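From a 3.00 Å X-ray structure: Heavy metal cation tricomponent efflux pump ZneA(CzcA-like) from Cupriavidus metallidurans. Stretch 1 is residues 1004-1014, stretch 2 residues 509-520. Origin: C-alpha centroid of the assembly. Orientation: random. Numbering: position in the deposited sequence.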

# COMPACT_ATOMS: atom_id res chain seq x y z
N THR C 1004 -51.04 18.26 12.61
CA THR C 1004 -50.12 19.33 12.94
C THR C 1004 -50.90 20.63 13.09
O THR C 1004 -50.48 21.54 13.80
CB THR C 1004 -49.06 19.54 11.84
OG1 THR C 1004 -48.54 18.27 11.42
CG2 THR C 1004 -47.92 20.41 12.34
N LEU C 1005 -52.05 20.70 12.43
CA LEU C 1005 -52.85 21.92 12.41
C LEU C 1005 -54.08 21.81 13.29
O LEU C 1005 -54.87 22.75 13.38
CB LEU C 1005 -53.26 22.25 10.97
CG LEU C 1005 -52.11 22.32 9.97
CD1 LEU C 1005 -52.63 22.65 8.57
CD2 LEU C 1005 -51.07 23.33 10.42
N VAL C 1006 -54.26 20.66 13.94
CA VAL C 1006 -55.43 20.44 14.78
C VAL C 1006 -55.06 20.04 16.21
O VAL C 1006 -55.24 20.82 17.15
CB VAL C 1006 -56.37 19.37 14.19
CG1 VAL C 1006 -57.57 19.16 15.11
CG2 VAL C 1006 -56.83 19.77 12.80
N LEU C 1007 -54.54 18.83 16.38
CA LEU C 1007 -54.19 18.32 17.70
C LEU C 1007 -53.01 19.08 18.31
O LEU C 1007 -52.87 19.15 19.53
CB LEU C 1007 -53.86 16.83 17.64
CG LEU C 1007 -54.94 15.87 17.16
CD1 LEU C 1007 -54.39 14.46 17.07
CD2 LEU C 1007 -56.16 15.91 18.08
N LEU C 1008 -52.17 19.65 17.45
CA LEU C 1008 -50.96 20.32 17.90
C LEU C 1008 -51.19 21.68 18.58
O LEU C 1008 -50.61 21.95 19.64
CB LEU C 1008 -49.93 20.42 16.77
CG LEU C 1008 -48.52 20.81 17.18
CD1 LEU C 1008 -47.97 19.80 18.17
CD2 LEU C 1008 -47.61 20.92 15.96
N PRO C 1009 -52.02 22.56 17.97
CA PRO C 1009 -52.30 23.82 18.67
C PRO C 1009 -53.02 23.58 20.00
O PRO C 1009 -52.70 24.24 20.99
CB PRO C 1009 -53.22 24.56 17.70
CG PRO C 1009 -52.87 24.01 16.36
CD PRO C 1009 -52.58 22.57 16.61
N ALA C 1010 -53.97 22.65 20.00
CA ALA C 1010 -54.66 22.26 21.22
C ALA C 1010 -53.67 21.73 22.24
O ALA C 1010 -53.81 21.95 23.44
CB ALA C 1010 -55.73 21.22 20.92
N LEU C 1011 -52.65 21.03 21.75
CA LEU C 1011 -51.60 20.52 22.62
C LEU C 1011 -50.84 21.67 23.27
O LEU C 1011 -50.60 21.66 24.48
CB LEU C 1011 -50.63 19.63 21.83
CG LEU C 1011 -49.50 18.98 22.62
CD1 LEU C 1011 -50.06 18.09 23.72
CD2 LEU C 1011 -48.59 18.19 21.70
N TYR C 1012 -50.48 22.67 22.46
CA TYR C 1012 -49.74 23.83 22.96
C TYR C 1012 -50.55 24.62 23.99
O TYR C 1012 -50.01 25.04 25.01
CB TYR C 1012 -49.32 24.74 21.80
CG TYR C 1012 -48.54 25.97 22.24
CD1 TYR C 1012 -49.17 27.20 22.38
CD2 TYR C 1012 -47.18 25.89 22.51
CE1 TYR C 1012 -48.46 28.32 22.78
CE2 TYR C 1012 -46.47 27.00 22.91
CZ TYR C 1012 -47.11 28.22 23.04
OH TYR C 1012 -46.41 29.33 23.44
N TYR C 1013 -51.83 24.82 23.71
CA TYR C 1013 -52.70 25.55 24.62
C TYR C 1013 -52.92 24.78 25.92
O TYR C 1013 -53.00 25.37 27.00
CB TYR C 1013 -54.04 25.90 23.96
CG TYR C 1013 -55.25 25.29 24.62
CD1 TYR C 1013 -55.91 25.94 25.66
CD2 TYR C 1013 -55.75 24.06 24.20
CE1 TYR C 1013 -57.01 25.37 26.28
CE2 TYR C 1013 -56.86 23.49 24.81
CZ TYR C 1013 -57.48 24.15 25.84
OH TYR C 1013 -58.59 23.59 26.44
N LEU C 1014 -53.01 23.46 25.82
CA LEU C 1014 -53.24 22.62 26.99
C LEU C 1014 -52.01 22.54 27.88
O LEU C 1014 -52.12 22.50 29.11
CB LEU C 1014 -53.68 21.21 26.56
CG LEU C 1014 -54.04 20.16 27.63
CD1 LEU C 1014 -55.10 19.23 27.09
CD2 LEU C 1014 -52.82 19.36 28.07
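Stretch 2, residues 509-520: RYESVLNRLVGS

How does stretch 2 lie on stretch 1? It enters already helical at Arg-509, its clear turns held by bonds such as Leu-514 N to Tyr-510 O at 3.2 Å, and leaves helical geometry by Val-518. Leu-1005 and Val-1006 are loop, and stretch 1 turns helical at Leu-1007, Val-1006 taking the N-cap position. Both chains advance in the same sense: Val-1006 CA is 7.0 Å from Leu-514 CA, and Ala-1010 CA is 5.8 Å from Leu-517 CA.

Which side chain does most of the packing? Leu-517 has the largest covered area. Its CA-to-CB bond points toward stretch 1, and the m,t rotamer extends both methyls into that surface. Leu-517 CD1 lies 3.2 Å from Val-1006 O and 4.1 Å from Pro-1009 CB, while Leu-517 CD2 lies 3.8 Å from Ala-1010 CB and 4.2 Å from Val-1006 CG1. The small side chain of Ala-1010 accompanies the closer of the two backbone approaches.

How do Tyr-510 and Leu-514 reach across when their CA-to-CB bonds point sideways? Their side chains do the reaching. With chi1 t, Tyr-510 brings its ring edge to the loop, CE1 lying 3.5 Å from Leu-1005 O and 4.0 Å from Leu-1005 CB; its hydroxyl is hydrogen-bonded elsewhere in the structure. Leu-514, m,t, places CD2 4.0 Å from Leu-1005 O and 4.5 Å from Pro-1009 CG.

What meets Tyr-1013 at the far end? Its chi1 of 118° lies between the usual wells, and the ring approaches the backbone obliquely, with Tyr-1013 CE2 3.7 Å from Leu-517 O. Tyr-1013 OH comes within 3.3 Å of Gly-519 CA. Gly-519 has phi/psi of 99/-147, where a CB would jam against the preceding carbonyl oxygen; the backbone itself therefore calls for glycine.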

# COMPACT_ATOMS: atom_id res chain seq x y z
N ARG C 509 -63.04 27.50 7.20
CA ARG C 509 -63.26 26.13 7.62
C ARG C 509 -62.22 25.80 8.69
O ARG C 509 -62.50 25.11 9.67
CB ARG C 509 -63.13 25.18 6.43
CG ARG C 509 -62.98 23.70 6.77
CD ARG C 509 -64.15 23.17 7.59
NE ARG C 509 -64.26 21.71 7.52
CZ ARG C 509 -63.49 20.86 8.19
NH1 ARG C 509 -62.52 21.30 8.98
NH2 ARG C 509 -63.68 19.55 8.06
N TYR C 510 -61.02 26.33 8.48
CA TYR C 510 -59.92 26.17 9.42
C TYR C 510 -60.21 26.91 10.72
O TYR C 510 -59.88 26.44 11.81
CB TYR C 510 -58.62 26.67 8.79
CG TYR C 510 -57.38 26.50 9.64
CD1 TYR C 510 -57.17 25.34 10.38
CD2 TYR C 510 -56.41 27.49 9.69
CE1 TYR C 510 -56.03 25.18 11.15
CE2 TYR C 510 -55.27 27.34 10.45
CZ TYR C 510 -55.09 26.18 11.18
OH TYR C 510 -53.95 26.04 11.95
N GLU C 511 -60.85 28.07 10.60
CA GLU C 511 -61.18 28.90 11.76
C GLU C 511 -62.22 28.22 12.64
O GLU C 511 -62.22 28.39 13.86
CB GLU C 511 -61.70 30.26 11.31
CG GLU C 511 -60.75 31.01 10.39
CD GLU C 511 -61.31 32.34 9.93
OE1 GLU C 511 -62.26 32.85 10.57
OE2 GLU C 511 -60.80 32.88 8.92
N SER C 512 -63.11 27.45 12.02
CA SER C 512 -64.18 26.76 12.73
C SER C 512 -63.64 25.66 13.64
O SER C 512 -63.95 25.62 14.83
CB SER C 512 -65.19 26.18 11.74
OG SER C 512 -66.21 25.46 12.40
N VAL C 513 -62.84 24.76 13.08
CA VAL C 513 -62.28 23.65 13.84
C VAL C 513 -61.29 24.12 14.90
O VAL C 513 -61.11 23.47 15.93
CB VAL C 513 -61.60 22.61 12.93
CG1 VAL C 513 -62.65 21.75 12.25
CG2 VAL C 513 -60.72 23.30 11.91
N LEU C 514 -60.66 25.26 14.65
CA LEU C 514 -59.78 25.87 15.65
C LEU C 514 -60.62 26.38 16.82
O LEU C 514 -60.15 26.41 17.96
CB LEU C 514 -58.96 27.01 15.04
CG LEU C 514 -57.74 26.61 14.21
CD1 LEU C 514 -57.08 27.83 13.60
CD2 LEU C 514 -56.75 25.83 15.06
N ASN C 515 -61.85 26.78 16.54
CA ASN C 515 -62.78 27.20 17.58
C ASN C 515 -63.33 25.99 18.33
O ASN C 515 -63.84 26.10 19.44
CB ASN C 515 -63.92 28.03 17.00
CG ASN C 515 -64.80 28.65 18.06
OD1 ASN C 515 -64.37 28.86 19.20
ND2 ASN C 515 -66.05 28.93 17.71
N ARG C 516 -63.22 24.82 17.70
CA ARG C 516 -63.59 23.57 18.34
C ARG C 516 -62.52 23.16 19.35
O ARG C 516 -62.77 22.36 20.25
CB ARG C 516 -63.77 22.46 17.31
CG ARG C 516 -65.00 22.60 16.42
CD ARG C 516 -66.26 22.19 17.16
NE ARG C 516 -67.39 21.99 16.25
CZ ARG C 516 -68.58 21.54 16.63
NH1 ARG C 516 -68.81 21.23 17.90
NH2 ARG C 516 -69.55 21.39 15.73
N LEU C 517 -61.33 23.73 19.20
CA LEU C 517 -60.22 23.45 20.10
C LEU C 517 -60.35 24.21 21.42
O LEU C 517 -59.63 23.93 22.38
CB LEU C 517 -58.88 23.79 19.44
CG LEU C 517 -58.52 22.99 18.18
CD1 LEU C 517 -57.12 23.37 17.71
CD2 LEU C 517 -58.61 21.50 18.44
N VAL C 518 -61.27 25.18 21.45
CA VAL C 518 -61.54 25.92 22.68
C VAL C 518 -62.14 24.97 23.71
O VAL C 518 -63.36 24.78 23.78
CB VAL C 518 -62.51 27.10 22.43
CG1 VAL C 518 -62.73 27.89 23.71
CG2 VAL C 518 -61.96 28.01 21.33
N GLY C 519 -61.27 24.38 24.52
CA GLY C 519 -61.69 23.36 25.47
C GLY C 519 -61.40 21.98 24.92
O GLY C 519 -60.42 21.79 24.19
N SER C 520 -62.25 21.02 25.26
CA SER C 520 -62.12 19.64 24.79
C SER C 520 -60.72 19.08 25.03
O SER C 520 -60.11 18.49 24.14
CB SER C 520 -62.49 19.52 23.31
OG SER C 520 -63.88 19.74 23.11